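Local coordinates for uncharacterized protein (Pseudomonas aeruginosa PAO1, PDB 4R1D) that binds calcium and is probably an alpha/beta-hydrolase lipase of the H2 type VI secretion system, held in complex by its inhibitor Tli4, at residues P365-E368 against I369-T373. Sequence-based numbering, arbitrary orientation.
Sequences PYEE and IYKNT
Y370 lies alongside P365 and Y366, its side chain pointing the same way as theirs. Y370 CB lies 3.6 Å from O of Y366. With CG beside the backbone N (chi1 -51°), the ring swings back over the preceding turn, and O of P365 sits 3.4 Å above the plane of the Y370 ring, offset toward the rim, nearest CG and CD1. The edge of Y370 faces the Y366 ring in an offset edge-to-face pair, planes at 81°, with Y370 CD2 3.6 Å from Y366 CD1 and also against Y366 CA. CE2 continues along Y366 CD1, while CZ and OH rest against CB of P365; the hydroxyl itself is hydrogen-bonded to O of P328. P365 O is gripped twice, by I369 N and, almost straight (169° at the hydrogen), by Y370 N at 2.9 Å.

E367, bent at chi2, offers OE2 to K371 NZ in a salt bridge of 2.7 Å; D409 on helix 400-421 shares that ammonium. Farther round, a water joins E367 O to N372 ND2, while N372 OD1 bonds T374 OG1. Y366 and Y370 also touch helix 400-421. Y370 N to P365 O and K371 N to Y366 O follow the i+5 to i pattern of pi-type turns within the short helix 365-370.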
ATOM      1  N   PRO A 365     -18.712 -15.236  -0.644  1.00 17.93           N
ATOM      2  CA  PRO A 365     -18.655 -13.841  -1.083  1.00 16.49           C
ATOM      3  C   PRO A 365     -17.814 -13.702  -2.338  1.00 15.96           C
ATOM      4  O   PRO A 365     -18.050 -12.778  -3.117  1.00 17.17           O
ATOM      5  CB  PRO A 365     -17.981 -13.117   0.100  1.00 17.48           C
ATOM      6  CG  PRO A 365     -17.208 -14.185   0.816  1.00 20.69           C
ATOM      7  CD  PRO A 365     -18.014 -15.460   0.635  1.00 15.91           C
ATOM      8  N   TYR A 366     -16.861 -14.612  -2.539  1.00 16.48           N
ATOM      9  CA  TYR A 366     -15.982 -14.521  -3.701  1.00 16.08           C
ATOM     10  C   TYR A 366     -16.760 -14.616  -5.008  1.00 20.96           C
ATOM     11  O   TYR A 366     -16.576 -13.783  -5.907  1.00 16.09           O
ATOM     12  CB  TYR A 366     -14.863 -15.571  -3.625  1.00 18.95           C
ATOM     13  CG  TYR A 366     -14.199 -15.573  -2.270  1.00 17.05           C
ATOM     14  CD1 TYR A 366     -13.272 -14.601  -1.926  1.00 18.48           C
ATOM     15  CD2 TYR A 366     -14.539 -16.525  -1.310  1.00 17.63           C
ATOM     16  CE1 TYR A 366     -12.689 -14.589  -0.661  1.00 16.68           C
ATOM     17  CE2 TYR A 366     -13.956 -16.521  -0.052  1.00 20.42           C
ATOM     18  CZ  TYR A 366     -13.035 -15.552   0.261  1.00 16.91           C
ATOM     19  OH  TYR A 366     -12.463 -15.556   1.504  1.00 22.65           O
ATOM     20  N   GLU A 367     -17.641 -15.608  -5.112  1.00 18.45           N
ATOM     21  CA  GLU A 367     -18.427 -15.779  -6.332  1.00 21.55           C
ATOM     22  C   GLU A 367     -19.702 -14.936  -6.320  1.00 20.56           C
ATOM     23  O   GLU A 367     -20.109 -14.390  -7.344  1.00 19.49           O
ATOM     24  CB  GLU A 367     -18.797 -17.254  -6.536  1.00 22.71           C
ATOM     25  CG  GLU A 367     -17.608 -18.203  -6.626  1.00 23.98           C
ATOM     26  CD  GLU A 367     -16.770 -17.989  -7.872  1.00 30.57           C
ATOM     27  OE1 GLU A 367     -17.334 -17.590  -8.912  1.00 25.43           O
ATOM     28  OE2 GLU A 367     -15.544 -18.220  -7.807  1.00 31.64           O
ATOM     29  N   GLU A 368     -20.333 -14.840  -5.156  1.00 19.26           N
ATOM     30  CA  GLU A 368     -21.610 -14.143  -5.043  1.00 17.36           C
ATOM     31  C   GLU A 368     -21.507 -12.626  -5.163  1.00 20.81           C
ATOM     32  O   GLU A 368     -22.423 -11.971  -5.646  1.00 19.55           O
ATOM     33  CB  GLU A 368     -22.306 -14.509  -3.734  1.00 15.68           C
ATOM     34  CG  GLU A 368     -22.617 -15.983  -3.600  1.00 22.85           C
ATOM     35  CD  GLU A 368     -23.493 -16.243  -2.408  1.00 15.85           C
ATOM     36  OE1 GLU A 368     -24.546 -15.581  -2.309  1.00 19.08           O
ATOM     37  OE2 GLU A 368     -23.116 -17.066  -1.555  1.00 20.81           O
ATOM     38  N   ILE A 369     -20.386 -12.067  -4.728  1.00 17.74           N
ATOM     39  CA  ILE A 369     -20.238 -10.613  -4.683  1.00 15.97           C
ATOM     40  C   ILE A 369     -19.001 -10.138  -5.444  1.00 15.72           C
ATOM     41  O   ILE A 369     -19.110  -9.334  -6.367  1.00 15.81           O
ATOM     42  CB  ILE A 369     -20.155 -10.121  -3.228  1.00 16.07           C
ATOM     43  CG1 ILE A 369     -21.412 -10.540  -2.456  1.00 16.27           C
ATOM     44  CG2 ILE A 369     -20.009  -8.617  -3.176  1.00 16.84           C
ATOM     45  CD1 ILE A 369     -21.346 -10.278  -0.945  1.00 19.13           C
ATOM     46  N   TYR A 370     -17.829 -10.652  -5.075  1.00 15.49           N
ATOM     47  CA  TYR A 370     -16.575 -10.066  -5.578  1.00 15.45           C
ATOM     48  C   TYR A 370     -16.363 -10.218  -7.088  1.00 16.87           C
ATOM     49  O   TYR A 370     -15.903  -9.284  -7.734  1.00 16.36           O
ATOM     50  CB  TYR A 370     -15.346 -10.579  -4.809  1.00 16.62           C
ATOM     51  CG  TYR A 370     -15.485 -10.471  -3.315  1.00 17.14           C
ATOM     52  CD1 TYR A 370     -16.334  -9.529  -2.748  1.00 18.23           C
ATOM     53  CD2 TYR A 370     -14.768 -11.317  -2.464  1.00 17.94           C
ATOM     54  CE1 TYR A 370     -16.482  -9.431  -1.369  1.00 14.69           C
ATOM     55  CE2 TYR A 370     -14.905 -11.231  -1.087  1.00 14.80           C
ATOM     56  CZ  TYR A 370     -15.770 -10.289  -0.545  1.00 18.51           C
ATOM     57  OH  TYR A 370     -15.911 -10.202   0.822  1.00 18.99           O
ATOM     58  N   LYS A 371     -16.699 -11.384  -7.640  1.00 20.23           N
ATOM     59  CA  LYS A 371     -16.587 -11.613  -9.080  1.00 17.78           C
ATOM     60  C   LYS A 371     -17.896 -11.338  -9.833  1.00 21.69           C
ATOM     61  O   LYS A 371     -17.915 -11.307 -11.064  1.00 21.00           O
ATOM     62  CB  LYS A 371     -16.082 -13.034  -9.369  1.00 20.50           C
ATOM     63  CG  LYS A 371     -14.644 -13.265  -8.895  1.00 20.00           C
ATOM     64  CD  LYS A 371     -14.019 -14.504  -9.529  1.00 27.28           C
ATOM     65  CE  LYS A 371     -14.301 -15.738  -8.711  1.00 29.38           C
ATOM     66  NZ  LYS A 371     -13.626 -16.959  -9.242  1.00 22.44           N
ATOM     67  N   ASN A 372     -18.981 -11.143  -9.093  1.00 19.77           N
ATOM     68  CA  ASN A 372     -20.273 -10.818  -9.707  1.00 20.40           C
ATOM     69  C   ASN A 372     -20.215  -9.501 -10.484  1.00 20.34           C
ATOM     70  O   ASN A 372     -19.785  -8.476  -9.949  1.00 20.53           O
ATOM     71  CB  ASN A 372     -21.350 -10.752  -8.626  1.00 21.77           C
ATOM     72  CG  ASN A 372     -22.742 -10.527  -9.193  1.00 26.36           C
ATOM     73  OD1 ASN A 372     -23.071  -9.429  -9.637  1.00 27.23           O
ATOM     74  ND2 ASN A 372     -23.577 -11.563  -9.149  1.00 26.98           N
ATOM     75  N   THR A 373     -20.630  -9.528 -11.749  1.00 20.17           N
ATOM     76  CA  THR A 373     -20.541  -8.340 -12.591  1.00 22.34           C
ATOM     77  C   THR A 373     -21.854  -7.578 -12.738  1.00 20.07           C
ATOM     78  O   THR A 373     -21.918  -6.605 -13.492  1.00 18.94           O
ATOM     79  CB  THR A 373     -19.989  -8.665 -14.000  1.00 22.35           C
ATOM     80  OG1 THR A 373     -20.856  -9.596 -14.660  1.00 26.92           O
ATOM     81  CG2 THR A 373     -18.588  -9.257 -13.899  1.00 23.62           C
TER
HETATM   82  O   HOH W   1     -22.465 -14.098  -9.160  1.00 38.56           O